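Local coordinates for protein exodeoxyribonuclease 10 (Escherichia coli, PDB 4FZX) that removes nucleotides from single-stranded and double-stranded DNA in the 3' to 5' direction, as a magnesium-dependent exonuclease of the DnaQ (DEDDh) family, at residues I5-C10 / G14-I19; Q46-A49 / I53-A56; P129-H132 / A136-D139. All coordinates share one frame; numbering follows the deposited sequence.

In the fold
Contact 1 is wholly buried and belongs to the core sheet: it is the hairpin of strands 2-9 and 16-25, held by backbone hydrogen bonds and carrying two metal-binding acids. Contacts 2 and 3 lie nearer the surface, involve helices and have no hydrogen bond between their segments. In 46-49/53-56 the touch is slight, a selenomethionine side chain against backbone atoms, and the polar work is done on a guanine base. In 129-132/136-139 a loop packs on the first turn of helix 136-154, which supplies Asp139 to the sodium ion that Asp6 and Glu8 of contact 1 also bind. Both contacts 2 and 3 touch contact 1, but they do not touch each other.

Contact 1. Residues I5-C10 / G14-I19; sequences IDTETC and GGIVEI. With NA (sodium ion), chain G; NA (sodium ion), chain E; nucleotides of chain A.
Two residues, Val17 and Glu18, stand against the single Glu8 of the neighbouring strand, forming a classic beta bulge in the antiparallel hairpin that opens this DEDDh exonuclease fold. Glu8 O is gripped twice from the same face of its carbonyl plane, by Val17 N at 2.9 Å and, less closely, by Glu18 N. Glu8 N returns a bond to Glu18 O, and past the bulge the register has slipped by one residue.

Thr7, Thr9, Ile16 and Ile19 share one face. Ile16 CD1 reaches across both threonine methyls, 3.7 Å from Thr7 CG2 and slightly farther from Thr9 CG2; helix 82-88 covers this patch through Val88 and Phe84. Thr7 OG1, buried here, has no polar partner in the model. Thr9 has chi1 of 55°, which sets OG1 between backbone N and carbonyl carbon, where it bonds to Gly11 O and lies 3.1 Å from C4' of the nucleotide DG17. With a valine in place of Thr9 the hydroxyl is gone, and Gly11 O would probably be left without its hydrogen-bond mate.

On the other face Glu8 and Glu18 run side by side, their carboxylate planes 78° apart. Glu18 forms a salt bridge with Arg135, whereas the bent Glu8 chain carries OE2 to within 2.2 Å of one sodium ion. Asp6 spans both ions, and OP1 of DG17 bridges them; magnesium is the natural cofactor and probably occupies comparable positions. Thr9 N donates to O3' of the same nucleotide, and a water bound to the sodium ion of Glu8 donates to Glu8 OE1 at 2.7 Å.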
loop_
_atom_site.group_PDB
_atom_site.type_symbol
_atom_site.label_atom_id
_atom_site.label_comp_id
_atom_site.label_asym_id
_atom_site.label_seq_id
_atom_site.Cartn_x
_atom_site.Cartn_y
_atom_site.Cartn_z
ATOM N N ILE C 5 -21.533 -25.765 7.255
ATOM C CA ILE C 5 -22.600 -26.189 6.345
ATOM C C ILE C 5 -21.995 -26.601 5.003
ATOM O O ILE C 5 -21.093 -25.937 4.490
ATOM C CB ILE C 5 -23.608 -25.026 6.056
ATOM C CG1 ILE C 5 -24.541 -24.808 7.234
ATOM C CG2 ILE C 5 -24.486 -25.365 4.830
ATOM C CD1 ILE C 5 -25.918 -25.408 7.013
ATOM N N ASP C 6 -22.546 -27.654 4.404
ATOM C CA ASP C 6 -22.275 -27.956 3.006
ATOM C C ASP C 6 -23.530 -28.424 2.286
ATOM O O ASP C 6 -24.391 -29.080 2.873
ATOM C CB ASP C 6 -21.162 -29.002 2.862
ATOM C CG ASP C 6 -20.759 -29.237 1.402
ATOM O OD1 ASP C 6 -20.060 -28.385 0.822
ATOM O OD2 ASP C 6 -21.128 -30.281 0.836
ATOM N N THR C 7 -23.559 -28.155 0.985
ATOM C CA THR C 7 -24.715 -28.386 0.136
ATOM C C THR C 7 -24.212 -28.989 -1.188
ATOM O O THR C 7 -23.368 -28.415 -1.843
ATOM C CB THR C 7 -25.402 -27.028 -0.195
ATOM O OG1 THR C 7 -25.969 -26.474 1.000
ATOM C CG2 THR C 7 -26.481 -27.215 -1.193
ATOM N N GLU C 8 -24.731 -30.138 -1.583
ATOM C CA GLU C 8 -24.551 -30.592 -2.953
ATOM C C GLU C 8 -25.816 -30.290 -3.750
ATOM O O GLU C 8 -26.916 -30.333 -3.207
ATOM C CB GLU C 8 -24.225 -32.090 -3.003
ATOM C CG GLU C 8 -23.079 -32.535 -2.081
ATOM C CD GLU C 8 -21.745 -31.856 -2.405
ATOM O OE1 GLU C 8 -21.416 -31.670 -3.602
ATOM O OE2 GLU C 8 -21.010 -31.523 -1.452
ATOM N N THR C 9 -25.643 -29.981 -5.035
ATOM C CA THR C 9 -26.658 -29.298 -5.832
ATOM C C THR C 9 -26.814 -29.938 -7.214
ATOM O O THR C 9 -26.014 -30.773 -7.630
ATOM C CB THR C 9 -26.316 -27.799 -6.026
ATOM O OG1 THR C 9 -25.013 -27.675 -6.599
ATOM C CG2 THR C 9 -26.356 -27.032 -4.679
ATOM N N CYS C 10 -27.856 -29.534 -7.922
ATOM C CA CYS C 10 -28.076 -29.966 -9.291
ATOM C C CYS C 10 -27.111 -29.322 -10.267
ATOM O O CYS C 10 -27.083 -29.667 -11.441
ATOM C CB CYS C 10 -29.514 -29.658 -9.706
ATOM S SG CYS C 10 -30.734 -30.516 -8.707
ATOM N N GLY C 14 -27.951 -23.955 -8.644
ATOM C CA GLY C 14 -28.702 -24.425 -7.476
ATOM C C GLY C 14 -29.576 -25.649 -7.716
ATOM O O GLY C 14 -29.308 -26.466 -8.611
ATOM N N GLY C 15 -30.620 -25.786 -6.901
ATOM C CA GLY C 15 -31.295 -27.068 -6.737
ATOM C C GLY C 15 -30.511 -27.967 -5.794
ATOM O O GLY C 15 -29.355 -28.287 -6.049
ATOM N N ILE C 16 -31.141 -28.365 -4.699
ATOM C CA ILE C 16 -30.441 -28.989 -3.590
ATOM C C ILE C 16 -30.733 -30.472 -3.574
ATOM O O ILE C 16 -31.907 -30.874 -3.594
ATOM C CB ILE C 16 -30.926 -28.416 -2.269
ATOM C CG1 ILE C 16 -31.060 -26.890 -2.382
ATOM C CG2 ILE C 16 -30.019 -28.878 -1.100
ATOM C CD1 ILE C 16 -29.718 -26.165 -2.641
ATOM N N VAL C 17 -29.678 -31.287 -3.531
ATOM C CA VAL C 17 -29.850 -32.737 -3.443
ATOM C C VAL C 17 -29.346 -33.292 -2.127
ATOM O O VAL C 17 -29.742 -34.386 -1.718
ATOM C CB VAL C 17 -29.189 -33.493 -4.627
ATOM C CG1 VAL C 17 -29.838 -33.073 -5.938
ATOM C CG2 VAL C 17 -27.683 -33.219 -4.681
ATOM N N GLU C 18 -28.490 -32.532 -1.451
ATOM C CA GLU C 18 -28.027 -32.908 -0.120
ATOM C C GLU C 18 -27.620 -31.668 0.685
ATOM O O GLU C 18 -27.025 -30.739 0.157
ATOM C CB GLU C 18 -26.832 -33.876 -0.218
ATOM C CG GLU C 18 -26.627 -34.753 1.027
ATOM C CD GLU C 18 -25.525 -35.804 0.864
ATOM O OE1 GLU C 18 -24.612 -35.616 0.024
ATOM O OE2 GLU C 18 -25.542 -36.804 1.622
ATOM N N ILE C 19 -27.863 -31.705 1.985
ATOM C CA ILE C 19 -27.301 -30.719 2.882
ATOM C C ILE C 19 -26.814 -31.417 4.143
ATOM O O ILE C 19 -27.340 -32.482 4.532
ATOM C CB ILE C 19 -28.346 -29.671 3.261
ATOM C CG1 ILE C 19 -27.700 -28.529 4.052
ATOM C CG2 ILE C 19 -29.498 -30.330 4.062
ATOM C CD1 ILE C 19 -28.638 -27.320 4.281
HETATM NA NA NA G . -19.105 -30.346 -1.240
HETATM NA NA NA E . -19.512 -26.765 -0.893
ATOM P P DG A 17 -18.742 -27.841 -3.864
ATOM O OP1 DG A 17 -19.213 -28.490 -2.626
ATOM O OP2 DG A 17 -17.414 -28.209 -4.393
ATOM O "O5'" DG A 17 -19.819 -28.021 -5.013
ATOM C "C5'" DG A 17 -21.182 -27.779 -4.722
ATOM C "C4'" DG A 17 -22.093 -28.297 -5.814
ATOM O "O4'" DG A 17 -21.938 -27.453 -6.962
ATOM C "C3'" DG A 17 -21.831 -29.711 -6.317
ATOM O "O3'" DG A 17 -22.558 -30.616 -5.504
ATOM C "C2'" DG A 17 -22.407 -29.664 -7.732
ATOM C "C1'" DG A 17 -22.138 -28.217 -8.134
ATOM N N9 DG A 17 -20.918 -28.061 -8.892
ATOM C C8 DG A 17 -19.656 -27.885 -8.379
ATOM N N7 DG A 17 -18.749 -27.767 -9.298
ATOM C C5 DG A 17 -19.471 -27.854 -10.484
ATOM C C6 DG A 17 -19.015 -27.781 -11.811
ATOM O O6 DG A 17 -17.848 -27.599 -12.187
ATOM N N1 DG A 17 -20.060 -27.933 -12.726
ATOM C C2 DG A 17 -21.393 -28.120 -12.384
ATOM N N2 DG A 17 -22.275 -28.253 -13.400
ATOM N N3 DG A 17 -21.827 -28.199 -11.128
ATOM C C4 DG A 17 -20.805 -28.057 -10.250
HETATM O O HOH W 1 -21.646 -26.492 -1.060
HETATM O O HOH W 2 -18.703 -31.227 -3.652
HETATM O O HOH W 3 -17.237 -27.670 -0.292
HETATM O O HOH W 4 -19.263 -24.673 0.119
#

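Contact 2. Residues Q46-A49 / I53-A56. With nucleotides of chain A.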
loop_
_atom_site.group_PDB
_atom_site.type_symbol
_atom_site.label_atom_id
_atom_site.label_comp_id
_atom_site.label_asym_id
_atom_site.label_seq_id
_atom_site.Cartn_x
_atom_site.Cartn_y
_atom_site.Cartn_z
ATOM N N GLN C 46 -23.146 -33.119 -15.144
ATOM C CA GLN C 46 -21.917 -32.556 -14.644
ATOM C C GLN C 46 -21.902 -32.571 -13.104
ATOM O O GLN C 46 -20.928 -32.992 -12.495
ATOM C CB GLN C 46 -21.734 -31.136 -15.202
ATOM C CG GLN C 46 -20.349 -30.529 -15.000
ATOM C CD GLN C 46 -20.110 -29.266 -15.865
ATOM O OE1 GLN C 46 -20.824 -28.256 -15.744
ATOM N NE2 GLN C 46 -19.086 -29.322 -16.721
ATOM N N ALA C 47 -23.011 -32.175 -12.486
ATOM C CA ALA C 47 -23.148 -32.235 -11.024
ATOM C C ALA C 47 -23.201 -33.691 -10.537
ATOM O O ALA C 47 -22.575 -34.055 -9.540
ATOM C CB ALA C 47 -24.425 -31.466 -10.569
HETATM N N MSE C 48 -23.943 -34.526 -11.246
HETATM C CA MSE C 48 -24.046 -35.922 -10.844
HETATM C C MSE C 48 -22.697 -36.659 -10.913
HETATM O O MSE C 48 -22.480 -37.635 -10.183
HETATM C CB MSE C 48 -25.110 -36.661 -11.644
HETATM C CG MSE C 48 -25.512 -37.987 -11.001
HETATM SE SE MSE C 48 -26.858 -38.966 -12.012
HETATM C CE MSE C 48 -26.491 -38.280 -13.829
ATOM N N ALA C 49 -21.780 -36.159 -11.741
ATOM C CA ALA C 49 -20.469 -36.785 -11.886
ATOM C C ALA C 49 -19.579 -36.443 -10.713
ATOM O O ALA C 49 -18.611 -37.162 -10.414
ATOM C CB ALA C 49 -19.804 -36.357 -13.193
ATOM N N ILE C 53 -24.925 -38.393 -6.657
ATOM C CA ILE C 53 -26.261 -38.577 -6.168
ATOM C C ILE C 53 -27.186 -38.619 -7.359
ATOM O O ILE C 53 -27.216 -37.683 -8.163
ATOM C CB ILE C 53 -26.671 -37.419 -5.219
ATOM C CG1 ILE C 53 -25.707 -37.371 -4.022
ATOM C CG2 ILE C 53 -28.134 -37.591 -4.769
ATOM C CD1 ILE C 53 -25.691 -36.060 -3.250
ATOM N N THR C 54 -27.899 -39.733 -7.495
ATOM C CA THR C 54 -28.731 -39.987 -8.656
ATOM C C THR C 54 -30.135 -39.483 -8.355
ATOM O O THR C 54 -30.445 -39.176 -7.217
ATOM C CB THR C 54 -28.821 -41.494 -8.928
ATOM O OG1 THR C 54 -29.507 -42.118 -7.837
ATOM C CG2 THR C 54 -27.410 -42.121 -9.068
ATOM N N GLU C 55 -30.995 -39.448 -9.376
ATOM C CA GLU C 55 -32.367 -38.975 -9.206
ATOM C C GLU C 55 -33.159 -39.945 -8.335
ATOM O O GLU C 55 -33.996 -39.526 -7.525
ATOM C CB GLU C 55 -33.054 -38.797 -10.568
ATOM C CG GLU C 55 -32.428 -37.700 -11.448
ATOM C CD GLU C 55 -33.012 -36.309 -11.180
ATOM O OE1 GLU C 55 -33.833 -36.169 -10.233
ATOM O OE2 GLU C 55 -32.647 -35.357 -11.919
ATOM N N ALA C 56 -32.870 -41.240 -8.475
ATOM C CA ALA C 56 -33.552 -42.240 -7.686
ATOM C C ALA C 56 -33.185 -42.139 -6.206
ATOM O O ALA C 56 -33.990 -42.478 -5.339
ATOM C CB ALA C 56 -33.291 -43.639 -8.219
ATOM P P DG A 17 -18.742 -27.841 -3.864
ATOM O OP1 DG A 17 -19.213 -28.490 -2.626
ATOM O OP2 DG A 17 -17.414 -28.209 -4.393
ATOM O "O5'" DG A 17 -19.819 -28.021 -5.013
ATOM C "C5'" DG A 17 -21.182 -27.779 -4.722
ATOM C "C4'" DG A 17 -22.093 -28.297 -5.814
ATOM O "O4'" DG A 17 -21.938 -27.453 -6.962
ATOM C "C3'" DG A 17 -21.831 -29.711 -6.317
ATOM O "O3'" DG A 17 -22.558 -30.616 -5.504
ATOM C "C2'" DG A 17 -22.407 -29.664 -7.732
ATOM C "C1'" DG A 17 -22.138 -28.217 -8.134
ATOM N N9 DG A 17 -20.918 -28.061 -8.892
ATOM C C8 DG A 17 -19.656 -27.885 -8.379
ATOM N N7 DG A 17 -18.749 -27.767 -9.298
ATOM C C5 DG A 17 -19.471 -27.854 -10.484
ATOM C C6 DG A 17 -19.015 -27.781 -11.811
ATOM O O6 DG A 17 -17.848 -27.599 -12.187
ATOM N N1 DG A 17 -20.060 -27.933 -12.726
ATOM C C2 DG A 17 -21.393 -28.120 -12.384
ATOM N N2 DG A 17 -22.275 -28.253 -13.400
ATOM N N3 DG A 17 -21.827 -28.199 -11.128
ATOM C C4 DG A 17 -20.805 -28.057 -10.250
#
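Met48 and Ile53 bring the middle of helix 45-51 and the chain that follows the helix to a CA-CA separation of 5.8 Å, with no backbone hydrogen bond between the two segments. Met48, present as selenomethionine, makes nearly all of the touch. Its CG, anti to the backbone N (chi1 -164°), lies 3.3 Å from Ile53 O, and the selenium passes 4.0 Å from Thr54 CA. The chain bends at chi3, turning CE back toward the residue's own CB.

Two short helices are joined here by a short connection, and Thr54 is the N-cap of the second, weakly bonded helix 55-58, its OG1 accepting from Met57 N. Ile53 turns inward instead and packs its side chain on Val17 and Glu18 of strand 16-25.

The first helix also faces the DNA. Gln46 extends its side chain to the Watson-Crick edge of the guanine of DG17, where OE1 accepts two bonds from the base: N2 donates at 2.8 Å with an N-H...O angle of 159°, while the bond from N1 is weak and more bent. At the next residue, Ala47 CB lies 3.9 Å from C2' of the same nucleotide's sugar.

Contact 3. Residues P129-H132 / A136-D139. With NA (sodium ion), chain G.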
loop_
_atom_site.group_PDB
_atom_site.type_symbol
_atom_site.label_atom_id
_atom_site.label_comp_id
_atom_site.label_asym_id
_atom_site.label_seq_id
_atom_site.Cartn_x
_atom_site.Cartn_y
_atom_site.Cartn_z
ATOM N N PRO C 129 -18.400 -42.904 8.157
ATOM C CA PRO C 129 -18.278 -44.061 7.269
ATOM C C PRO C 129 -19.334 -44.031 6.170
ATOM O O PRO C 129 -20.379 -43.388 6.329
ATOM C CB PRO C 129 -18.536 -45.240 8.206
ATOM C CG PRO C 129 -19.485 -44.689 9.244
ATOM C CD PRO C 129 -19.241 -43.187 9.336
ATOM N N GLY C 130 -19.070 -44.721 5.068
ATOM C CA GLY C 130 -20.069 -44.872 4.013
ATOM C C GLY C 130 -20.300 -43.617 3.175
ATOM O O GLY C 130 -21.381 -43.428 2.618
ATOM N N LEU C 131 -19.286 -42.763 3.078
ATOM C CA LEU C 131 -19.393 -41.555 2.270
ATOM C C LEU C 131 -18.129 -41.338 1.441
ATOM O O LEU C 131 -17.214 -42.162 1.461
ATOM C CB LEU C 131 -19.693 -40.329 3.150
ATOM C CG LEU C 131 -21.018 -40.335 3.926
ATOM C CD1 LEU C 131 -21.148 -39.133 4.884
ATOM C CD2 LEU C 131 -22.199 -40.386 2.977
ATOM N N HIS C 132 -18.108 -40.273 0.658
ATOM C CA HIS C 132 -16.921 -39.923 -0.094
ATOM C C HIS C 132 -16.891 -38.418 -0.300
ATOM O O HIS C 132 -17.857 -37.727 0.005
ATOM C CB HIS C 132 -16.881 -40.654 -1.455
ATOM C CG HIS C 132 -18.134 -40.498 -2.268
ATOM N ND1 HIS C 132 -18.458 -39.327 -2.924
ATOM C CD2 HIS C 132 -19.153 -41.354 -2.508
ATOM C CE1 HIS C 132 -19.633 -39.464 -3.513
ATOM N NE2 HIS C 132 -20.083 -40.680 -3.265
ATOM N N ALA C 136 -22.165 -34.334 1.220
ATOM C CA ALA C 136 -22.204 -33.150 2.055
ATOM C C ALA C 136 -21.558 -33.338 3.425
ATOM O O ALA C 136 -20.737 -32.516 3.821
ATOM C CB ALA C 136 -23.634 -32.635 2.194
ATOM N N LEU C 137 -21.925 -34.405 4.150
ATOM C CA LEU C 137 -21.403 -34.603 5.506
ATOM C C LEU C 137 -19.905 -34.842 5.496
ATOM O O LEU C 137 -19.182 -34.376 6.375
ATOM C CB LEU C 137 -22.118 -35.755 6.237
ATOM C CG LEU C 137 -21.799 -35.840 7.734
ATOM C CD1 LEU C 137 -22.254 -34.564 8.469
ATOM C CD2 LEU C 137 -22.381 -37.084 8.400
ATOM N N TYR C 138 -19.430 -35.541 4.471
ATOM C CA TYR C 138 -18.004 -35.776 4.315
ATOM C C TYR C 138 -17.254 -34.453 4.181
ATOM O O TYR C 138 -16.298 -34.188 4.931
ATOM C CB TYR C 138 -17.764 -36.672 3.102
ATOM C CG TYR C 138 -16.354 -37.167 2.968
ATOM C CD1 TYR C 138 -15.337 -36.315 2.549
ATOM C CD2 TYR C 138 -16.037 -38.497 3.239
ATOM C CE1 TYR C 138 -14.041 -36.771 2.409
ATOM C CE2 TYR C 138 -14.733 -38.962 3.105
ATOM C CZ TYR C 138 -13.746 -38.095 2.681
ATOM O OH TYR C 138 -12.447 -38.542 2.569
ATOM N N ASP C 139 -17.732 -33.583 3.289
ATOM C CA ASP C 139 -17.077 -32.303 3.066
ATOM C C ASP C 139 -17.179 -31.361 4.269
ATOM O O ASP C 139 -16.317 -30.488 4.454
ATOM C CB ASP C 139 -17.636 -31.615 1.831
ATOM C CG ASP C 139 -17.177 -32.270 0.522
ATOM O OD1 ASP C 139 -16.548 -33.354 0.559
ATOM O OD2 ASP C 139 -17.488 -31.709 -0.555
HETATM NA NA NA G . -19.105 -30.346 -1.240
HETATM O O HOH W 2 -18.703 -31.227 -3.652
#
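His132 lays its backbone over one face of the Tyr138 ring, and this is where the loop and the helix meet most closely. The carbonyl carbon of His132 stands 3.5 Å above the ring plane, displaced toward the rim, while His132 O comes within 3.3 Å of Tyr138 CB. The tyrosine reaches this place because its CG is anti to the backbone N (chi1 -171°), which turns the ring toward the loop. Leu131 adds the apolar part. Its CB meets Tyr138 CD2 at 4.1 Å, and its CD1 crosses over to Leu137 CB, 3.8 Å away. No hydrogen bond joins the two segments, and their direct contact is by van der Waals packing.

The other side is much looser. Pro129 and Gly130 are exposed and make no contact with 136-139, and the CB of His132 is directed away from the helix, its side chain touching Arg52 instead.

Asp139 lies on the buried side and takes part in the metal site rather than in the packing. Its OD2 binds a sodium ion at 2.2 Å, sharing it with Asp6, Glu8, a DNA phosphate oxygen and a water. Its OD1 accepts from His134 N and pairs with His133 ND1, so the link between loop and helix helps fix the turn of the carboxylate.

Helix 136-154 starts directly against the central sheet: Ala136 N donates to Glu18 OE1, Ala136 and Leu137 touch Ala20 of strand 16-25, and Leu137 and Tyr138 rest on Pro128 and Thr127 of the loop that follows helix 114-120.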